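Local coordinates for regulation of enolase protein 1 (Saccharomyces cerevisiae, PDB 3O12), which functions in the galactose metabolic pathway through the GAL83 protein and may control the level of the enolase ENO1, at residues Y97-I102 against M189-E194; K38-F43 against E52-T57; G76-S81 against S181-V186; V104-G109 against A176-S181; D147-V152 against S165-W170. One frame throughout, in Å; residues are numbered along the deposited sequence. Where two conformers were deposited one is given.

Contact 1: Y97-I102 against M189-E194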
# COMPACT_ATOMS: atom_id res chain seq x y z
N TYR A 97 -2.48 5.47 13.82
CA TYR A 97 -2.36 5.89 12.43
C TYR A 97 -1.13 5.34 11.69
O TYR A 97 -0.99 5.59 10.49
CB TYR A 97 -2.42 7.42 12.28
CG TYR A 97 -3.71 8.04 12.78
CD1 TYR A 97 -4.94 7.60 12.30
CD2 TYR A 97 -3.70 9.06 13.72
CE1 TYR A 97 -6.13 8.16 12.75
CE2 TYR A 97 -4.87 9.63 14.18
CZ TYR A 97 -6.09 9.18 13.69
OH TYR A 97 -7.26 9.74 14.14
N ASP A 98 -0.26 4.61 12.38
CA ASP A 98 0.84 3.91 11.72
C ASP A 98 0.27 3.01 10.64
O ASP A 98 -0.65 2.24 10.91
CB ASP A 98 1.62 3.04 12.70
CG ASP A 98 2.56 3.84 13.58
OD1 ASP A 98 2.48 5.09 13.58
OD2 ASP A 98 3.39 3.20 14.26
N GLN A 99 0.83 3.08 9.43
CA GLN A 99 0.31 2.33 8.29
C GLN A 99 1.44 1.80 7.41
O GLN A 99 2.43 2.50 7.16
CB GLN A 99 -0.52 3.22 7.36
CG GLN A 99 -1.57 4.09 7.98
CD GLN A 99 -2.00 5.20 7.04
OE1 GLN A 99 -2.04 5.03 5.82
NE2 GLN A 99 -2.31 6.36 7.61
N ALA A 100 1.26 0.60 6.89
CA ALA A 100 2.14 0.11 5.84
C ALA A 100 1.40 -0.91 4.99
O ALA A 100 0.46 -1.58 5.46
CB ALA A 100 3.41 -0.49 6.43
N GLY A 101 1.82 -1.03 3.74
CA GLY A 101 1.21 -1.97 2.83
C GLY A 101 1.60 -1.68 1.40
O GLY A 101 2.79 -1.55 1.08
N ILE A 102 0.60 -1.62 0.53
CA ILE A 102 0.84 -1.42 -0.89
C ILE A 102 -0.02 -0.27 -1.40
O ILE A 102 -1.09 0.02 -0.85
CB ILE A 102 0.51 -2.72 -1.66
CG1 ILE A 102 1.25 -2.77 -3.01
CG2 ILE A 102 -1.01 -2.91 -1.81
CD1 ILE A 102 1.17 -4.14 -3.70
N MSE A 189 4.11 1.01 0.37
CA MSE A 189 3.67 2.28 0.90
C MSE A 189 3.79 2.24 2.43
O MSE A 189 3.58 1.19 3.04
CB MSE A 189 2.21 2.50 0.46
CG MSE A 189 1.44 3.62 1.12
SE MSE A 189 0.60 3.17 2.83
CE MSE A 189 -0.39 1.53 2.46
N ALA A 190 4.15 3.37 3.04
CA ALA A 190 4.15 3.47 4.50
C ALA A 190 3.96 4.92 4.92
O ALA A 190 4.48 5.84 4.28
CB ALA A 190 5.45 2.89 5.08
N CYS A 191 3.22 5.12 6.01
CA CYS A 191 2.83 6.45 6.48
C CYS A 191 2.83 6.49 8.00
O CYS A 191 2.47 5.50 8.65
CB CYS A 191 1.39 6.81 6.04
SG CYS A 191 1.14 6.91 4.28
N THR A 192 3.25 7.62 8.56
CA THR A 192 2.96 7.96 9.96
C THR A 192 2.49 9.41 10.01
O THR A 192 3.29 10.33 9.98
CB THR A 192 4.19 7.79 10.88
OG1 THR A 192 5.36 8.32 10.25
CG2 THR A 192 4.41 6.33 11.21
N PRO A 193 1.16 9.61 10.04
CA PRO A 193 0.61 10.97 10.00
C PRO A 193 1.06 11.87 11.15
O PRO A 193 1.05 13.09 10.99
CB PRO A 193 -0.90 10.73 10.04
CG PRO A 193 -1.08 9.37 9.40
CD PRO A 193 0.13 8.57 9.83
N GLU A 194 1.46 11.29 12.28
CA GLU A 194 1.98 12.08 13.40
C GLU A 194 3.50 11.91 13.54
O GLU A 194 4.25 12.24 12.62
CB GLU A 194 1.23 11.75 14.69
CG GLU A 194 -0.26 12.05 14.59
CD GLU A 194 -1.00 11.87 15.90
OE1 GLU A 194 -0.67 10.92 16.65
OE2 GLU A 194 -1.91 12.67 16.18
O HOH W 1 1.14 8.04 12.89
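Tyr97 lays its CB alongside the pyrrolidine of Pro193, 3.7 Å from CD, and the carboxylate carbon of Glu194 lies at the edge of the tyrosine ring, near its plane. Beside them the amide of Gln99 crosses Pro193 at about a right angle, its NE2 3.7 Å from Pro193 CG. A glutamine suits this place because its amide can donate through NE2 to Tyr97 O, which lies close to the amide plane, while OE1, turned to Cys191, accepts from Lys113. Farther on, Met189, present as selenomethionine, bends at chi2 (-84°) and chi3, curling its CE back to 3.6 Å from Gly101 N, over a glycine that raises no side chain against it. On the reverse face the methyls of Ala100 and Ala190 meet, CB to CB 4.2 Å, small enough for strands this close. Asp98 OD1 touches Thr192 CG2 at 3.3 Å, while Thr192 OG1 bonds Thr53. Four backbone bonds join Gln99 to Cys191 and Gly101 to Met189, those between Gln99 and Cys191 both 3.0 Å from N to O. Such alternating hydrogen-bonded and non-hydrogen-bonded pairs mark an antiparallel sheet, here one layer of a β-sandwich.

Contact 2: K38-F43 against E52-T57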
# COMPACT_ATOMS: atom_id res chain seq x y z
N LYS A 38 10.67 9.96 -0.88
CA LYS A 38 11.64 9.03 -0.33
C LYS A 38 11.91 9.35 1.14
O LYS A 38 12.16 10.51 1.48
CB LYS A 38 12.96 9.10 -1.11
CG LYS A 38 13.96 8.04 -0.68
CD LYS A 38 15.23 8.10 -1.53
CE LYS A 38 16.20 7.00 -1.13
NZ LYS A 38 17.46 7.07 -1.93
N PRO A 39 11.85 8.33 2.02
CA PRO A 39 12.17 8.55 3.44
C PRO A 39 13.62 8.97 3.64
O PRO A 39 14.49 8.63 2.84
CB PRO A 39 11.98 7.16 4.07
CG PRO A 39 11.18 6.37 3.11
CD PRO A 39 11.41 6.96 1.74
N LYS A 40 13.87 9.70 4.72
CA LYS A 40 15.22 10.11 5.07
C LYS A 40 16.08 8.88 5.37
O LYS A 40 17.28 8.87 5.09
CB LYS A 40 15.20 11.05 6.27
CG LYS A 40 14.61 12.42 5.97
CD LYS A 40 14.64 13.31 7.21
CE LYS A 40 14.28 14.75 6.87
NZ LYS A 40 12.90 14.87 6.31
N SER A 41 15.46 7.85 5.93
CA SER A 41 16.17 6.62 6.27
C SER A 41 15.60 5.43 5.51
O SER A 41 14.48 4.99 5.77
CB SER A 41 16.12 6.35 7.77
OG SER A 41 16.81 5.16 8.09
N VAL A 42 16.39 4.91 4.58
CA VAL A 42 16.01 3.73 3.82
C VAL A 42 17.25 3.01 3.32
O VAL A 42 18.24 3.64 2.92
CB VAL A 42 15.05 4.08 2.66
CG1 VAL A 42 15.64 5.14 1.77
CG2 VAL A 42 14.69 2.83 1.86
N PHE A 43 17.23 1.68 3.38
CA PHE A 43 18.30 0.93 2.75
C PHE A 43 17.79 -0.28 1.98
O PHE A 43 16.68 -0.79 2.23
CB PHE A 43 19.43 0.55 3.73
CG PHE A 43 19.03 -0.44 4.78
CD1 PHE A 43 19.21 -1.80 4.57
CD2 PHE A 43 18.50 -0.02 5.98
CE1 PHE A 43 18.86 -2.72 5.54
CE2 PHE A 43 18.14 -0.94 6.95
CZ PHE A 43 18.32 -2.29 6.73
N GLU A 52 12.49 3.66 7.52
CA GLU A 52 11.89 4.26 8.71
C GLU A 52 11.10 5.46 8.23
O GLU A 52 11.63 6.28 7.48
CB GLU A 52 12.97 4.71 9.70
CG GLU A 52 12.42 5.48 10.90
CD GLU A 52 13.50 5.83 11.90
OE1 GLU A 52 14.47 5.05 12.04
OE2 GLU A 52 13.38 6.89 12.56
N THR A 53 9.83 5.57 8.64
CA THR A 53 9.00 6.67 8.15
C THR A 53 9.39 8.02 8.73
O THR A 53 9.94 8.12 9.83
CB THR A 53 7.49 6.45 8.45
OG1 THR A 53 7.29 6.42 9.87
CG2 THR A 53 7.00 5.14 7.85
N ASP A 54 9.11 9.07 7.95
CA ASP A 54 9.26 10.44 8.42
C ASP A 54 7.97 10.91 9.09
O ASP A 54 6.91 10.34 8.86
CB ASP A 54 9.64 11.37 7.25
CG ASP A 54 10.97 10.98 6.61
OD1 ASP A 54 11.87 10.53 7.34
OD2 ASP A 54 11.10 11.13 5.38
N GLU A 55 8.06 11.93 9.93
CA GLU A 55 6.88 12.46 10.60
C GLU A 55 5.93 13.12 9.61
O GLU A 55 6.33 13.56 8.53
CB GLU A 55 7.27 13.49 11.66
CG GLU A 55 7.80 14.78 11.07
CD GLU A 55 8.09 15.83 12.13
OE1 GLU A 55 8.00 15.52 13.33
OE2 GLU A 55 8.41 16.98 11.74
N LYS A 56 4.66 13.18 10.00
CA LYS A 56 3.65 13.91 9.23
C LYS A 56 3.57 13.44 7.79
O LYS A 56 3.58 14.25 6.85
CB LYS A 56 3.90 15.42 9.32
CG LYS A 56 3.68 15.99 10.71
CD LYS A 56 3.61 17.51 10.71
CE LYS A 56 4.94 18.15 11.09
NZ LYS A 56 6.02 17.87 10.10
N THR A 57 3.49 12.13 7.61
CA THR A 57 3.33 11.54 6.29
C THR A 57 1.98 10.82 6.20
O THR A 57 1.61 10.07 7.11
CB THR A 57 4.50 10.59 5.95
OG1 THR A 57 4.72 9.67 7.02
CG2 THR A 57 5.79 11.39 5.73
O HOH W 2 13.18 8.39 7.68
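A chi1 of -61° sets CG of Asp54 beside its own backbone N and swings the carboxylate toward Lys40, whose chi1 of -69° likewise lays CG next to its backbone N; the CB-CG arm of the lysine crosses the carboxylate at about a right angle. The meeting takes place at the open end of the β-hairpin formed by strands 41-45 and 48-52, which lies at the border of one sheet of the sandwich. Lys40 N gives its hydrogen to both carboxylate oxygens: to the syn lone pair of OD2 at 3.2 Å, and weakly to OD1 at 3.4 Å. Aspartate suits the place because its short arm delivers two acceptors to a main-chain N-H in the approach to the strand. In the conformer given, Lys40 NZ stays 4.3 Å from Asp54 OD2, beyond a salt bridge.

Between the backbones, Glu52 N donates to Ser41 O, 3.0 Å away and nearly straight at 170°. Ser41 N turns instead to a water, 2.9 Å from it, which donates in turn to Glu52 O; the same water comes unusually close to Asp54 OD1. Pro39, with no N-H to satisfy, brings CB to 3.5 Å from Glu52 O and packs on Leu51 and His73. The backbone of Asp54 is held as well, its N bonded to His73 NE2. Farther along, the turn that presents Asp54 is held by Thr57, whose OG1 donates to Asp54 O at 2.9 Å while also engaging Thr192 N.

Contact 3: G76-S81 against S181-V186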
# COMPACT_ATOMS: atom_id res chain seq x y z
N GLY A 76 7.09 3.25 -6.18
CA GLY A 76 6.23 2.80 -7.26
C GLY A 76 6.96 2.20 -8.45
O GLY A 76 7.85 2.81 -9.03
N VAL A 77 6.54 0.99 -8.82
CA VAL A 77 7.05 0.30 -9.98
C VAL A 77 6.04 0.48 -11.10
O VAL A 77 4.83 0.25 -10.91
CB VAL A 77 7.24 -1.20 -9.69
CG1 VAL A 77 7.85 -1.92 -10.89
CG2 VAL A 77 8.11 -1.41 -8.43
N GLU A 78 6.50 0.90 -12.27
CA GLU A 78 5.59 1.20 -13.37
C GLU A 78 5.17 -0.06 -14.12
O GLU A 78 5.99 -0.94 -14.41
CB GLU A 78 6.22 2.23 -14.31
CG GLU A 78 5.25 2.77 -15.36
CD GLU A 78 5.85 3.84 -16.25
OE1 GLU A 78 6.93 4.38 -15.92
OE2 GLU A 78 5.22 4.13 -17.29
N THR A 79 3.87 -0.14 -14.41
CA THR A 79 3.26 -1.30 -15.04
C THR A 79 2.70 -0.92 -16.39
O THR A 79 2.70 0.25 -16.77
CB THR A 79 2.03 -1.79 -14.22
OG1 THR A 79 0.91 -0.91 -14.44
CG2 THR A 79 2.34 -1.83 -12.73
N GLY A 80 2.20 -1.92 -17.12
CA GLY A 80 1.37 -1.69 -18.28
C GLY A 80 -0.09 -1.50 -17.89
O GLY A 80 -0.40 -1.07 -16.78
N SER A 81 -1.00 -1.85 -18.80
CA SER A 81 -2.41 -1.50 -18.61
C SER A 81 -3.19 -2.46 -17.72
O SER A 81 -4.36 -2.21 -17.41
CB SER A 81 -3.11 -1.36 -19.96
OG SER A 81 -3.07 -2.58 -20.67
N SER A 181 -6.07 2.71 -17.45
CA SER A 181 -4.90 3.54 -17.68
C SER A 181 -3.90 2.75 -18.51
O SER A 181 -3.85 1.52 -18.41
CB SER A 181 -4.26 3.94 -16.34
OG SER A 181 -3.22 4.89 -16.53
N ASP A 182 -3.11 3.45 -19.32
CA ASP A 182 -2.04 2.79 -20.07
C ASP A 182 -0.95 2.27 -19.12
O ASP A 182 -0.26 1.29 -19.43
CB ASP A 182 -1.40 3.76 -21.08
CG ASP A 182 -2.29 4.04 -22.26
OD1 ASP A 182 -3.25 3.26 -22.49
OD2 ASP A 182 -2.02 5.03 -22.97
N HIS A 183 -0.81 2.93 -17.97
CA HIS A 183 0.19 2.57 -16.98
C HIS A 183 -0.31 2.83 -15.58
O HIS A 183 -1.09 3.75 -15.34
CB HIS A 183 1.45 3.41 -17.17
CG HIS A 183 2.08 3.24 -18.51
ND1 HIS A 183 2.79 2.11 -18.86
CD2 HIS A 183 2.08 4.04 -19.60
CE1 HIS A 183 3.21 2.23 -20.11
NE2 HIS A 183 2.80 3.39 -20.58
N TYR A 184 0.17 2.02 -14.64
CA TYR A 184 -0.02 2.27 -13.23
C TYR A 184 1.33 2.29 -12.53
O TYR A 184 2.33 1.84 -13.09
CB TYR A 184 -0.90 1.19 -12.58
CG TYR A 184 -2.29 1.07 -13.18
CD1 TYR A 184 -3.33 1.85 -12.70
CD2 TYR A 184 -2.54 0.18 -14.22
CE1 TYR A 184 -4.62 1.74 -13.24
CE2 TYR A 184 -3.82 0.07 -14.77
CZ TYR A 184 -4.84 0.85 -14.28
OH TYR A 184 -6.11 0.73 -14.81
N LEU A 185 1.35 2.81 -11.31
CA LEU A 185 2.48 2.63 -10.41
C LEU A 185 2.01 1.77 -9.26
O LEU A 185 0.93 1.99 -8.72
CB LEU A 185 2.98 3.98 -9.89
CG LEU A 185 3.53 4.90 -10.97
CD1 LEU A 185 3.63 6.33 -10.49
CD2 LEU A 185 4.90 4.38 -11.41
N VAL A 186 2.78 0.76 -8.89
CA VAL A 186 2.39 -0.10 -7.78
C VAL A 186 3.61 -0.45 -6.94
O VAL A 186 4.71 -0.63 -7.47
CB VAL A 186 1.64 -1.38 -8.28
CG1 VAL A 186 2.51 -2.23 -9.21
CG2 VAL A 186 1.12 -2.22 -7.11
O HOH W 3 -6.38 -0.31 -18.05
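Thr79 and His183 supply the side-chain hydrogen bonds here. With OG1 held between the backbone N and the carbonyl carbon (chi1 76°), the threonine hydroxyl donates to Gly80 O, in the carbonyl plane and on a lone pair, and accepts from Tyr184 N at 3.0 Å. A β-hydroxyl suits this spot, since it can serve two backbone groups just where the regular strand pairing ends. His183 ND1 reaches Thr79 O at 2.8 Å, with the carbonyl oxygen almost exactly in the ring plane. Tyr184 presents its ring edge to Thr79 OG1 and Ser81 O, and its hydroxyl bonds Pro179 O.

Among backbone bonds, Val77 and Val186 exchange a pair, with Val77 N 2.8 Å from Val186 O. The valine pair joins neighbouring antiparallel strands, 68-78 and 185-191, in one sheet of the β-sandwich, and both valines pack against Trp205 of the other sheet. Thr79 N, donating to Tyr184 O at 2.8 Å, continues the pairing just beyond the strand ends. At the far end of the contact a water takes a hydrogen bond from Ser181 N and gives one to Ser81 O.

One contact is not a bond: Glu78 OE2 lies over a face of the His183 imidazole, 3.5 Å from CG, the carboxylate standing at 88° to the ring. Apolar packing involves Thr79 CG2 on Val186 CG1 at 3.5 Å, and Leu185 CD2 on the CB methylene of Glu78 at 3.8 Å.

Contact 4: V104-G109 against A176-S181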
# COMPACT_ATOMS: atom_id res chain seq x y z
N VAL A 104 -1.46 1.42 -5.28
CA VAL A 104 -1.56 1.53 -6.73
C VAL A 104 -1.90 2.98 -7.00
O VAL A 104 -2.83 3.53 -6.40
CB VAL A 104 -2.68 0.64 -7.29
CG1 VAL A 104 -2.82 0.82 -8.79
CG2 VAL A 104 -2.46 -0.83 -6.92
N ARG A 105 -1.17 3.63 -7.90
CA ARG A 105 -1.35 5.05 -8.14
C ARG A 105 -1.35 5.36 -9.62
O ARG A 105 -0.50 4.86 -10.38
CB ARG A 105 -0.21 5.83 -7.44
CG ARG A 105 -0.25 7.35 -7.60
CD ARG A 105 0.86 7.94 -6.73
NE ARG A 105 1.03 9.39 -6.87
CZ ARG A 105 0.62 10.28 -5.98
NH1 ARG A 105 -0.01 9.90 -4.87
NH2 ARG A 105 0.85 11.57 -6.19
N ILE A 106 -2.29 6.21 -10.04
CA ILE A 106 -2.26 6.82 -11.36
C ILE A 106 -1.71 8.24 -11.21
O ILE A 106 -0.77 8.63 -11.91
CB ILE A 106 -3.67 6.86 -11.98
CG1 ILE A 106 -4.21 5.44 -12.21
CG2 ILE A 106 -3.66 7.67 -13.29
CD1 ILE A 106 -5.67 5.41 -12.64
N ASP A 107 -2.30 9.02 -10.30
CA ASP A 107 -1.83 10.37 -9.99
C ASP A 107 -2.33 10.75 -8.61
O ASP A 107 -2.89 9.91 -7.90
CB ASP A 107 -2.27 11.39 -11.05
CG ASP A 107 -3.77 11.37 -11.30
OD1 ASP A 107 -4.57 11.19 -10.35
OD2 ASP A 107 -4.17 11.57 -12.47
N ASP A 108 -2.13 12.00 -8.21
CA ASP A 108 -2.47 12.36 -6.83
C ASP A 108 -3.97 12.30 -6.51
O ASP A 108 -4.36 12.27 -5.34
CB ASP A 108 -1.87 13.72 -6.42
CG ASP A 108 -2.45 14.88 -7.20
OD1 ASP A 108 -3.36 14.68 -8.02
OD2 ASP A 108 -1.96 16.01 -7.00
N GLY A 109 -4.79 12.23 -7.55
CA GLY A 109 -6.23 12.17 -7.37
C GLY A 109 -6.84 10.79 -7.55
O GLY A 109 -8.01 10.58 -7.28
N ALA A 176 -13.38 -3.47 -6.59
CA ALA A 176 -13.93 -2.15 -6.89
C ALA A 176 -13.57 -1.66 -8.27
O ALA A 176 -12.58 -2.09 -8.84
CB ALA A 176 -13.42 -1.16 -5.87
N PRO A 177 -14.34 -0.70 -8.80
CA PRO A 177 -13.94 -0.05 -10.04
C PRO A 177 -12.69 0.77 -9.81
O PRO A 177 -12.51 1.35 -8.74
CB PRO A 177 -15.12 0.89 -10.36
CG PRO A 177 -16.24 0.42 -9.52
CD PRO A 177 -15.63 -0.19 -8.29
N PHE A 178 -11.84 0.84 -10.83
CA PHE A 178 -10.66 1.68 -10.76
C PHE A 178 -10.41 2.15 -12.19
O PHE A 178 -10.65 1.40 -13.13
CB PHE A 178 -9.48 0.87 -10.22
CG PHE A 178 -8.32 1.72 -9.73
CD1 PHE A 178 -8.46 2.52 -8.61
CD2 PHE A 178 -7.12 1.73 -10.41
CE1 PHE A 178 -7.41 3.30 -8.16
CE2 PHE A 178 -6.06 2.51 -9.97
CZ PHE A 178 -6.21 3.30 -8.85
N PRO A 179 -9.97 3.40 -12.36
CA PRO A 179 -9.86 3.88 -13.75
C PRO A 179 -8.93 3.05 -14.61
O PRO A 179 -7.88 2.61 -14.14
CB PRO A 179 -9.29 5.29 -13.59
CG PRO A 179 -9.73 5.72 -12.24
CD PRO A 179 -9.65 4.46 -11.39
N THR A 180 -9.30 2.84 -15.87
CA THR A 180 -8.38 2.27 -16.84
C THR A 180 -7.23 3.25 -17.08
O THR A 180 -7.40 4.46 -16.93
CB THR A 180 -9.06 1.94 -18.17
OG1 THR A 180 -9.67 3.13 -18.69
CG2 THR A 180 -10.14 0.88 -17.98
N SER A 181 -6.07 2.71 -17.45
CA SER A 181 -4.90 3.54 -17.68
C SER A 181 -3.90 2.75 -18.51
O SER A 181 -3.85 1.52 -18.41
CB SER A 181 -4.26 3.94 -16.34
OG SER A 181 -3.22 4.89 -16.53
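The nearest CA atoms, those of Ile106 and Ser181, are 7.6 Å apart, and 104-106 runs at 54° to 178-181 with no hydrogen bond between them; side chains alone bridge the gap. Ile106 keeps an extended chain beyond CB (chi2 172°), which sends CD1 out to 3.7 Å from Pro179 CB and 4.0 Å from Phe178 CE2. It and Phe178 come from opposite directions. Val104 CG1 meets the same ring atom, Phe178 CE2, at 3.8 Å, so that one corner of the phenyl ring is lodged between two aliphatic branches. Strand 102-105 belongs to one sheet of the β-sandwich, and 172-177 is an outermost strand of the other; the phenyl ring, just past the end of 172-177, packs between the edges of the two layers. Pro179 lays its CD over one face of the Phe178 ring, offset toward the rim. Tyr184 packs on both Val104 and Ile106. At Ile106 and Asp107, which both face His110, a classic β-bulge accompanies a corner in the chain, and Asp107 OD1 bonds His110 ND1.

Contact 5: D147-V152 against S165-W170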
# COMPACT_ATOMS: atom_id res chain seq x y z
N ASP A 147 3.56 -9.43 9.96
CA ASP A 147 4.05 -10.22 8.83
C ASP A 147 2.88 -10.70 7.99
O ASP A 147 2.17 -11.63 8.36
CB ASP A 147 4.85 -11.41 9.35
CG ASP A 147 5.62 -12.14 8.25
OD1 ASP A 147 5.57 -11.72 7.08
OD2 ASP A 147 6.30 -13.14 8.58
N PHE A 148 2.66 -10.04 6.85
CA PHE A 148 1.57 -10.43 5.98
C PHE A 148 1.95 -10.16 4.53
O PHE A 148 2.93 -9.46 4.26
CB PHE A 148 0.26 -9.69 6.33
CG PHE A 148 0.32 -8.20 6.12
CD1 PHE A 148 -0.10 -7.63 4.91
CD2 PHE A 148 0.81 -7.35 7.11
CE1 PHE A 148 -0.04 -6.25 4.70
CE2 PHE A 148 0.87 -5.97 6.89
CZ PHE A 148 0.45 -5.42 5.69
N TRP A 149 1.18 -10.73 3.61
CA TRP A 149 1.34 -10.49 2.18
C TRP A 149 0.10 -9.81 1.63
O TRP A 149 -1.03 -10.03 2.11
CB TRP A 149 1.55 -11.80 1.41
CG TRP A 149 2.87 -12.49 1.62
CD1 TRP A 149 3.96 -12.45 0.79
CD2 TRP A 149 3.23 -13.35 2.71
NE1 TRP A 149 4.97 -13.23 1.31
CE2 TRP A 149 4.55 -13.78 2.49
CE3 TRP A 149 2.56 -13.78 3.86
CZ2 TRP A 149 5.22 -14.64 3.37
CZ3 TRP A 149 3.23 -14.63 4.75
CH2 TRP A 149 4.54 -15.05 4.49
N LEU A 150 0.30 -9.00 0.60
CA LEU A 150 -0.79 -8.43 -0.18
C LEU A 150 -0.64 -8.80 -1.63
O LEU A 150 0.48 -8.88 -2.15
CB LEU A 150 -0.80 -6.90 -0.08
CG LEU A 150 -1.17 -6.37 1.29
CD1 LEU A 150 -0.76 -4.91 1.44
CD2 LEU A 150 -2.68 -6.56 1.58
N ARG A 151 -1.76 -9.00 -2.30
CA ARG A 151 -1.79 -9.23 -3.73
C ARG A 151 -2.85 -8.33 -4.32
O ARG A 151 -3.99 -8.30 -3.86
CB ARG A 151 -2.10 -10.70 -4.06
CG ARG A 151 -2.24 -10.99 -5.54
CD ARG A 151 -2.63 -12.44 -5.78
NE ARG A 151 -1.54 -13.34 -5.45
CZ ARG A 151 -1.64 -14.67 -5.43
NH1 ARG A 151 -2.81 -15.25 -5.69
NH2 ARG A 151 -0.58 -15.41 -5.14
N VAL A 152 -2.48 -7.56 -5.32
CA VAL A 152 -3.40 -6.64 -5.97
C VAL A 152 -3.41 -6.86 -7.47
O VAL A 152 -2.34 -6.99 -8.09
CB VAL A 152 -3.03 -5.19 -5.67
CG1 VAL A 152 -3.99 -4.24 -6.38
CG2 VAL A 152 -3.03 -4.94 -4.17
N SER A 165 -1.86 -14.54 5.30
CA SER A 165 -0.99 -14.69 6.46
C SER A 165 0.03 -15.81 6.26
O SER A 165 0.93 -15.97 7.08
CB SER A 165 -1.83 -14.99 7.70
OG SER A 165 -2.46 -16.25 7.57
N ASP A 166 -0.12 -16.57 5.18
CA ASP A 166 0.70 -17.77 5.00
C ASP A 166 1.24 -17.97 3.59
O ASP A 166 1.99 -18.92 3.33
CB ASP A 166 -0.07 -19.01 5.48
CG ASP A 166 -1.37 -19.23 4.73
OD1 ASP A 166 -2.15 -20.11 5.17
OD2 ASP A 166 -1.63 -18.55 3.72
N LYS A 167 0.88 -17.07 2.68
CA LYS A 167 1.29 -17.16 1.28
C LYS A 167 0.68 -18.39 0.61
O LYS A 167 1.14 -18.82 -0.45
CB LYS A 167 2.82 -17.16 1.15
CG LYS A 167 3.32 -16.35 -0.05
CD LYS A 167 4.83 -16.43 -0.22
CE LYS A 167 5.26 -15.68 -1.47
NZ LYS A 167 6.73 -15.78 -1.71
N LYS A 168 -0.35 -18.96 1.24
CA LYS A 168 -1.03 -20.14 0.71
C LYS A 168 -2.49 -19.83 0.34
O LYS A 168 -2.95 -20.23 -0.73
CB LYS A 168 -1.00 -21.30 1.71
CG LYS A 168 0.40 -21.71 2.17
CD LYS A 168 1.24 -22.21 1.01
CE LYS A 168 2.66 -22.52 1.45
NZ LYS A 168 3.48 -22.97 0.29
N THR A 169 -3.19 -19.14 1.24
CA THR A 169 -4.60 -18.80 1.09
C THR A 169 -4.73 -17.28 0.99
O THR A 169 -4.11 -16.56 1.77
CB THR A 169 -5.40 -19.28 2.32
OG1 THR A 169 -5.04 -20.64 2.60
CG2 THR A 169 -6.89 -19.19 2.06
N TRP A 170 -5.55 -16.81 0.04
CA TRP A 170 -5.62 -15.38 -0.30
C TRP A 170 -7.03 -14.81 -0.30
O TRP A 170 -7.59 -14.52 -1.36
CB TRP A 170 -4.99 -15.16 -1.68
CG TRP A 170 -3.55 -15.54 -1.77
CD1 TRP A 170 -3.04 -16.77 -2.05
CD2 TRP A 170 -2.41 -14.68 -1.57
NE1 TRP A 170 -1.66 -16.74 -2.05
CE2 TRP A 170 -1.25 -15.46 -1.75
CE3 TRP A 170 -2.27 -13.32 -1.27
CZ2 TRP A 170 0.03 -14.93 -1.64
CZ3 TRP A 170 -0.99 -12.80 -1.15
CH2 TRP A 170 0.14 -13.60 -1.34
O HOH W 4 2.27 -14.34 8.92
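Arg151 lays its guanidinium flat on the indole of Trp170, the two centres 3.9 Å apart and the planes within 20° of parallel. This is a cation-pi stack: CZ sits almost straight above the five-membered ring, and NH2 comes to 3.5 Å from CE2. A bend at chi3 (-70°) folds the arginine tip back over the indole. The six-membered end of Trp170 abuts the CB of Trp149, with Trp170 CH2 3.6 Å away from it. Trp149 is covered in turn by Lys167, whose extended aliphatic chain crosses its face at about a right angle; CG lies 3.8 Å from the centroid of the five-membered ring in a CH-pi contact. Ser165 O stands at the edge of the same indole, 3.5 Å from CZ3.

The next shell holds these groups in place. Glu204 OE1 takes both Trp149 NE1 and Lys167 NZ, so the lysine can spread its methylenes on the ring and still pair its charge. Gln86 OE1 accepts from Arg151 NH2. The loop itself is shaped by Asp166, whose OD2 receives Lys168 N at 2.8 Å and Thr169 N at 3.0 Å, both from the same face, as an Asx turn and Asx motif. A water bonded to Asp147 O and Ser165 O ties the loop's start to the strand.

Strand 148-155 runs between 83-91 and 158-164; the loop that follows 158-164 folds over the face of Trp149 and Arg151, while on the reverse face Leu150 and Val152 pack on Ile102 of the opposing sheet.

From the N terminus, contact 2 closes first, a short loop round hairpin 41-45/48-52 that is complete before any other contact begins. Contact 3 opens next at 76-81 and joins strand 68-78 to 185-191 across about a hundred residues. Contact 1 opens within that span and closes beyond it, so the two cross, sharing strand 185-191 at well-separated ends. Contact 4 lies within both spans, meets contact 3 at Ser181, and bridges the two sheets at their border. Contact 5, the innermost loop, belongs to one sheet and packs on contacts 1 and 4 between the layers. A probable hydrogen bond from Lys56 N to Glu194 O joins contact 2 to contact 1.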